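Local coordinates for alpha-aminoadipate/glutamate carrier protein LysW (Sulfolobus tokodaii, PDB 3VPB) that carries covalently bound glutamate and alpha-aminoadipate at its C-terminal end while they are converted to ornithine and lysine in arginine and lysine biosynthesis, at residues M1-K5 against N14-D18; C6-D12 against H27-L33. One frame throughout, in Å; residues are numbered along the deposited sequence. Where two conformers were deposited one is given.

Contact 1: M1-K5 against N14-D18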
loop_
_atom_site.group_PDB
_atom_site.type_symbol
_atom_site.label_atom_id
_atom_site.label_comp_id
_atom_site.label_asym_id
_atom_site.label_seq_id
_atom_site.Cartn_x
_atom_site.Cartn_y
_atom_site.Cartn_z
ATOM N N MET E 1 17.837 18.077 32.815
ATOM C CA MET E 1 17.947 17.108 31.682
ATOM C C MET E 1 18.661 17.736 30.487
ATOM O O MET E 1 19.120 18.871 30.580
ATOM C CB MET E 1 16.570 16.548 31.304
ATOM C CG MET E 1 15.419 17.549 31.341
ATOM S SD MET E 1 13.799 16.746 31.294
ATOM C CE MET E 1 13.671 16.029 32.938
ATOM N N VAL E 2 18.780 17.001 29.383
ATOM C CA VAL E 2 19.415 17.557 28.191
ATOM C C VAL E 2 18.392 18.247 27.278
ATOM O O VAL E 2 17.245 17.809 27.171
ATOM C CB VAL E 2 20.283 16.512 27.432
ATOM C CG1 VAL E 2 19.427 15.403 26.813
ATOM C CG2 VAL E 2 21.169 17.189 26.392
ATOM N N VAL E 3 18.818 19.329 26.642
ATOM C CA VAL E 3 17.936 20.110 25.778
ATOM C C VAL E 3 18.339 19.888 24.338
ATOM O O VAL E 3 19.442 20.267 23.923
ATOM C CB VAL E 3 17.952 21.610 26.140
ATOM C CG1 VAL E 3 17.020 22.424 25.189
ATOM C CG2 VAL E 3 17.531 21.796 27.584
ATOM N N LEU E 4 17.448 19.236 23.592
ATOM C CA LEU E 4 17.695 18.921 22.195
ATOM C C LEU E 4 16.705 19.680 21.323
ATOM O O LEU E 4 15.623 20.070 21.791
ATOM C CB LEU E 4 17.571 17.412 21.951
ATOM C CG LEU E 4 18.412 16.459 22.808
ATOM C CD1 LEU E 4 18.317 15.062 22.252
ATOM C CD2 LEU E 4 19.864 16.908 22.867
ATOM N N LYS E 5 17.072 19.894 20.069
ATOM C CA LYS E 5 16.175 20.593 19.146
ATOM C C LYS E 5 15.284 19.612 18.388
ATOM O O LYS E 5 15.749 18.577 17.898
ATOM C CB LYS E 5 16.947 21.481 18.172
ATOM C CG LYS E 5 17.464 22.786 18.786
ATOM C CD LYS E 5 16.326 23.716 19.165
ATOM C CE LYS E 5 16.732 25.173 19.009
ATOM N NZ LYS E 5 16.917 25.513 17.557
ATOM N N ASN E 14 12.982 18.751 26.044
ATOM C CA ASN E 14 13.652 18.325 27.251
ATOM C C ASN E 14 13.589 16.814 27.341
ATOM O O ASN E 14 12.535 16.231 27.577
ATOM C CB ASN E 14 13.050 19.011 28.481
ATOM C CG ASN E 14 13.110 20.529 28.383
ATOM O OD1 ASN E 14 14.173 21.112 28.135
ATOM N ND2 ASN E 14 11.962 21.179 28.568
ATOM N N VAL E 15 14.738 16.197 27.116
ATOM C CA VAL E 15 14.871 14.749 27.103
ATOM C C VAL E 15 15.448 14.288 28.453
ATOM O O VAL E 15 16.521 14.740 28.853
ATOM C CB VAL E 15 15.760 14.300 25.912
ATOM C CG1 VAL E 15 16.092 12.809 25.978
ATOM C CG2 VAL E 15 15.088 14.644 24.592
ATOM N N PRO E 16 14.727 13.391 29.159
ATOM C CA PRO E 16 15.153 12.946 30.498
ATOM C C PRO E 16 16.501 12.206 30.504
ATOM O O PRO E 16 16.928 11.687 29.467
ATOM C CB PRO E 16 14.021 12.004 30.937
ATOM C CG PRO E 16 13.318 11.605 29.679
ATOM C CD PRO E 16 13.455 12.766 28.744
ATOM N N ASP E 17 17.162 12.161 31.665
ATOM C CA ASP E 17 18.401 11.379 31.805
ATOM C C ASP E 17 18.083 9.885 31.725
ATOM O O ASP E 17 18.962 9.056 31.470
ATOM C CB ASP E 17 19.133 11.725 33.109
ATOM C CG ASP E 17 19.648 13.153 33.128
ATOM O OD1 ASP E 17 18.953 14.054 32.608
ATOM O OD2 ASP E 17 20.753 13.385 33.667
ATOM N N ASP E 18 16.807 9.570 31.940
ATOM C CA ASP E 18 16.262 8.226 31.784
ATOM C C ASP E 18 16.493 7.693 30.359
ATOM O O ASP E 18 16.860 6.524 30.177
ATOM C CB ASP E 18 14.760 8.250 32.120
ATOM C CG ASP E 18 14.221 6.888 32.533
ATOM O OD1 ASP E 18 14.978 6.097 33.142
ATOM O OD2 ASP E 18 13.027 6.611 32.262
#
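V2 and V15 face each other as an antiparallel hydrogen-bonded pair, the last full rung of the hairpin made by strands 2-5 and 12-15, with V3 and N14 as the non-hydrogen-bonded pair beside it. The shorter and straighter of the two bonds runs from V15 N to V2 O, 3.0 Å and nearly linear at 164°; the return bond from V2 N to V15 O, 3.2 Å, is more bent at the hydrogen but lies in the carbonyl plane.

On one face the V2 and V15 side chains lie side by side and point the same way, with V2 CG1 3.9 Å from V15 CB. In the conformer given, L4 slants across to V15, its CD1 against CG2 of the valine, and also touches L42 and L44 of strand 41-46. V15 is the one buried residue among those that touch here. On the other face V3 runs alongside N14, its CG2 3.5 Å from the amide oxygen OD1.

Past the paired strands, M1 CB lies 3.0 Å from V15 O. A chi1 of 39° puts M1 CG between the backbone N and the carbonyl carbon, and from there the chain crosses the N14 side chain at about a right angle, with M1 SD 3.7 Å from N14 CB. D17 comes from beyond P16 and brings OD1 to 3.3 Å from M1 CA. The distance from D17 OD1 to the amino nitrogen M1 N is 4.2 Å, too far for a salt bridge. Any attraction between the chain's first nitrogen and this carboxylate is therefore probably weak, and two backbone bonds plus modest aliphatic packing close the open end of the hairpin.

Contact 2: C6-D12 against H27-L33. With ZN (zinc ion), chain B.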
loop_
_atom_site.group_PDB
_atom_site.type_symbol
_atom_site.label_atom_id
_atom_site.label_comp_id
_atom_site.label_asym_id
_atom_site.label_seq_id
_atom_site.Cartn_x
_atom_site.Cartn_y
_atom_site.Cartn_z
ATOM N N CYS E 6 13.998 19.948 18.316
ATOM C CA CYS E 6 13.031 19.188 17.523
ATOM C C CYS E 6 13.327 19.311 16.019
ATOM O O CYS E 6 13.385 20.420 15.490
ATOM C CB CYS E 6 11.622 19.676 17.844
ATOM S SG CYS E 6 10.318 18.798 16.981
ATOM N N PRO E 7 13.508 18.174 15.325
ATOM C CA PRO E 7 13.833 18.177 13.898
ATOM C C PRO E 7 12.642 18.609 13.035
ATOM O O PRO E 7 12.764 18.722 11.809
ATOM C CB PRO E 7 14.175 16.712 13.626
ATOM C CG PRO E 7 13.354 15.953 14.593
ATOM C CD PRO E 7 13.291 16.809 15.833
ATOM N N VAL E 8 11.506 18.854 13.685
ATOM C CA VAL E 8 10.256 19.176 13.004
ATOM C C VAL E 8 9.916 20.651 13.164
ATOM O O VAL E 8 9.668 21.334 12.166
ATOM C CB VAL E 8 9.097 18.285 13.508
ATOM C CG1 VAL E 8 7.742 18.763 12.957
ATOM C CG2 VAL E 8 9.353 16.837 13.134
ATOM N N CYS E 9 9.916 21.139 14.408
ATOM C CA CYS E 9 9.508 22.514 14.711
ATOM C C CYS E 9 10.617 23.432 15.236
ATOM O O CYS E 9 10.406 24.645 15.377
ATOM C CB CYS E 9 8.345 22.517 15.705
ATOM S SG CYS E 9 8.782 22.145 17.422
ATOM N N ASN E 10 11.777 22.851 15.549
ATOM C CA ASN E 10 12.916 23.602 16.104
ATOM C C ASN E 10 12.674 24.162 17.504
ATOM O O ASN E 10 13.453 24.971 18.018
ATOM C CB ASN E 10 13.381 24.696 15.131
ATOM C CG ASN E 10 13.944 24.125 13.854
ATOM O OD1 ASN E 10 13.996 24.796 12.824
ATOM N ND2 ASN E 10 14.374 22.862 13.910
ATOM N N GLY E 11 11.596 23.709 18.126
ATOM C CA GLY E 11 11.338 24.022 19.517
ATOM C C GLY E 11 12.366 23.325 20.393
ATOM O O GLY E 11 13.194 22.548 19.911
ATOM N N ASP E 12 12.322 23.615 21.684
ATOM C CA ASP E 12 13.224 22.967 22.610
ATOM C C ASP E 12 12.561 21.717 23.169
ATOM O O ASP E 12 11.399 21.749 23.586
ATOM C CB ASP E 12 13.685 23.937 23.711
ATOM C CG ASP E 12 14.897 24.777 23.288
ATOM O OD1 ASP E 12 15.411 24.595 22.163
ATOM O OD2 ASP E 12 15.353 25.618 24.093
ATOM N N HIS E 27 6.521 15.494 21.039
ATOM C CA HIS E 27 6.690 16.920 21.176
ATOM C C HIS E 27 5.385 17.654 20.922
ATOM O O HIS E 27 4.502 17.140 20.233
ATOM C CB HIS E 27 7.811 17.449 20.279
ATOM C CG HIS E 27 8.332 18.777 20.720
ATOM N ND1 HIS E 27 8.509 19.836 19.856
ATOM C CD2 HIS E 27 8.657 19.238 21.954
ATOM C CE1 HIS E 27 8.964 20.879 20.532
ATOM N NE2 HIS E 27 9.052 20.545 21.807
ATOM N N GLU E 28 5.296 18.863 21.475
ATOM C CA GLU E 28 4.050 19.649 21.500
ATOM C C GLU E 28 3.591 20.111 20.111
ATOM O O GLU E 28 2.454 20.536 19.942
ATOM C CB GLU E 28 4.203 20.857 22.435
ATOM C CG GLU E 28 5.570 21.539 22.313
ATOM C CD GLU E 28 5.613 22.960 22.847
ATOM O OE1 GLU E 28 6.309 23.789 22.217
ATOM O OE2 GLU E 28 4.972 23.245 23.888
ATOM N N CYS E 29 4.485 20.019 19.136
ATOM C CA CYS E 29 4.169 20.340 17.741
ATOM C C CYS E 29 3.299 19.279 17.047
ATOM O O CYS E 29 2.768 19.522 15.961
ATOM C CB CYS E 29 5.460 20.524 16.949
ATOM S SG CYS E 29 6.501 19.052 16.869
ATOM N N GLY E 30 3.191 18.102 17.659
ATOM C CA GLY E 30 2.462 16.973 17.081
ATOM C C GLY E 30 3.366 15.867 16.547
ATOM O O GLY E 30 2.885 14.826 16.095
ATOM N N ALA E 31 4.679 16.090 16.589
ATOM C CA ALA E 31 5.629 15.106 16.076
ATOM C C ALA E 31 5.943 14.045 17.124
ATOM O O ALA E 31 6.005 14.326 18.330
ATOM C CB ALA E 31 6.912 15.778 15.599
ATOM N N GLN E 32 6.102 12.820 16.641
ATOM C CA GLN E 32 6.646 11.728 17.427
ATOM C C GLN E 32 8.100 11.609 17.011
ATOM O O GLN E 32 8.399 11.626 15.813
ATOM C CB GLN E 32 5.900 10.436 17.122
ATOM C CG GLN E 32 4.643 10.218 17.977
ATOM C CD GLN E 32 4.924 9.384 19.211
ATOM O OE1 GLN E 32 4.535 8.212 19.294
ATOM N NE2 GLN E 32 5.629 9.973 20.174
ATOM N N LEU E 33 8.991 11.513 17.999
ATOM C CA LEU E 33 10.429 11.610 17.770
ATOM C C LEU E 33 11.132 10.412 18.385
ATOM O O LEU E 33 10.640 9.831 19.349
ATOM C CB LEU E 33 10.990 12.917 18.373
ATOM C CG LEU E 33 10.309 14.225 17.921
ATOM C CD1 LEU E 33 10.759 15.451 18.758
ATOM C CD2 LEU E 33 10.526 14.472 16.441
HETATM ZN ZN ZN B . 8.508 19.856 17.726
#
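A zinc-ribbon site with three cysteines and one histidine joins these two loops: C6 and C9 come from the CxxC turn after strand 2-5, H27 and C29 from the type I turn that leads into strand 32-38. Each loop gives two ligands, so the metal ties the two loops together. The zinc ion is bound by C6 SG at 2.2 Å, by the C9 and C29 sulfurs, and by H27 ND1 at 2.1 Å.

Backbone amides steady the thiolates: V8 N and C9 N both donate to C6 SG, G11 N to C9 SG and A31 N to C29 SG, and these N-H groups probably offset part of the negative charge gathered on the sulfurs. With SG anti to the backbone N (chi1 -178°), C6 reaches in from just past the strand, while C9 and C29 stand close enough for their CB atoms to pack 3.7 Å apart.

Beside the metal runs an apolar strip. V8 CG2 rests on A31 CB at 3.6 Å. L33 CD2 lies against CG and CD of the P7 ring, 3.7 Å from P7 CD, while L33 CD1 sits 3.8 Å from C6 SG. Cut back to an alanine, L33 would lose both methyls, which would probably open a gap beside the proline ring and the C6 sulfur and give up the packing on V25 and L44. V8 and C9 additionally pack on I9 and V10 of the partner enzyme chain.

C9 SG lies at the edge of the imidazole, in its plane, 3.4 Å from H27 CE1. On the ring's far nitrogen, NE2 donates to D12 O at 3.2 Å, a bent bond (138°) that approaches from above the carbonyl plane.

In the fold
Contact 1 is the open end of the hairpin, whose loop supplies one half of contact 2; the other half comes from the turn before strand 32-38. Their centres lie 13 Å apart, and they meet where K5 CD comes 3.3 Å from D12 OD1 and V3 CG1 3.7 Å from D12 CG. Contact 1 stays off the metal: between nearest atoms, the L4 side chain is about 10 Å from the zinc ion, and that of N14 about 7 Å from the side chain of H27. L4 of contact 1 and P7 of contact 2 both touch L44 of strand 41-46, which ties the hairpin side to the three-stranded sheet that L33 already belongs to.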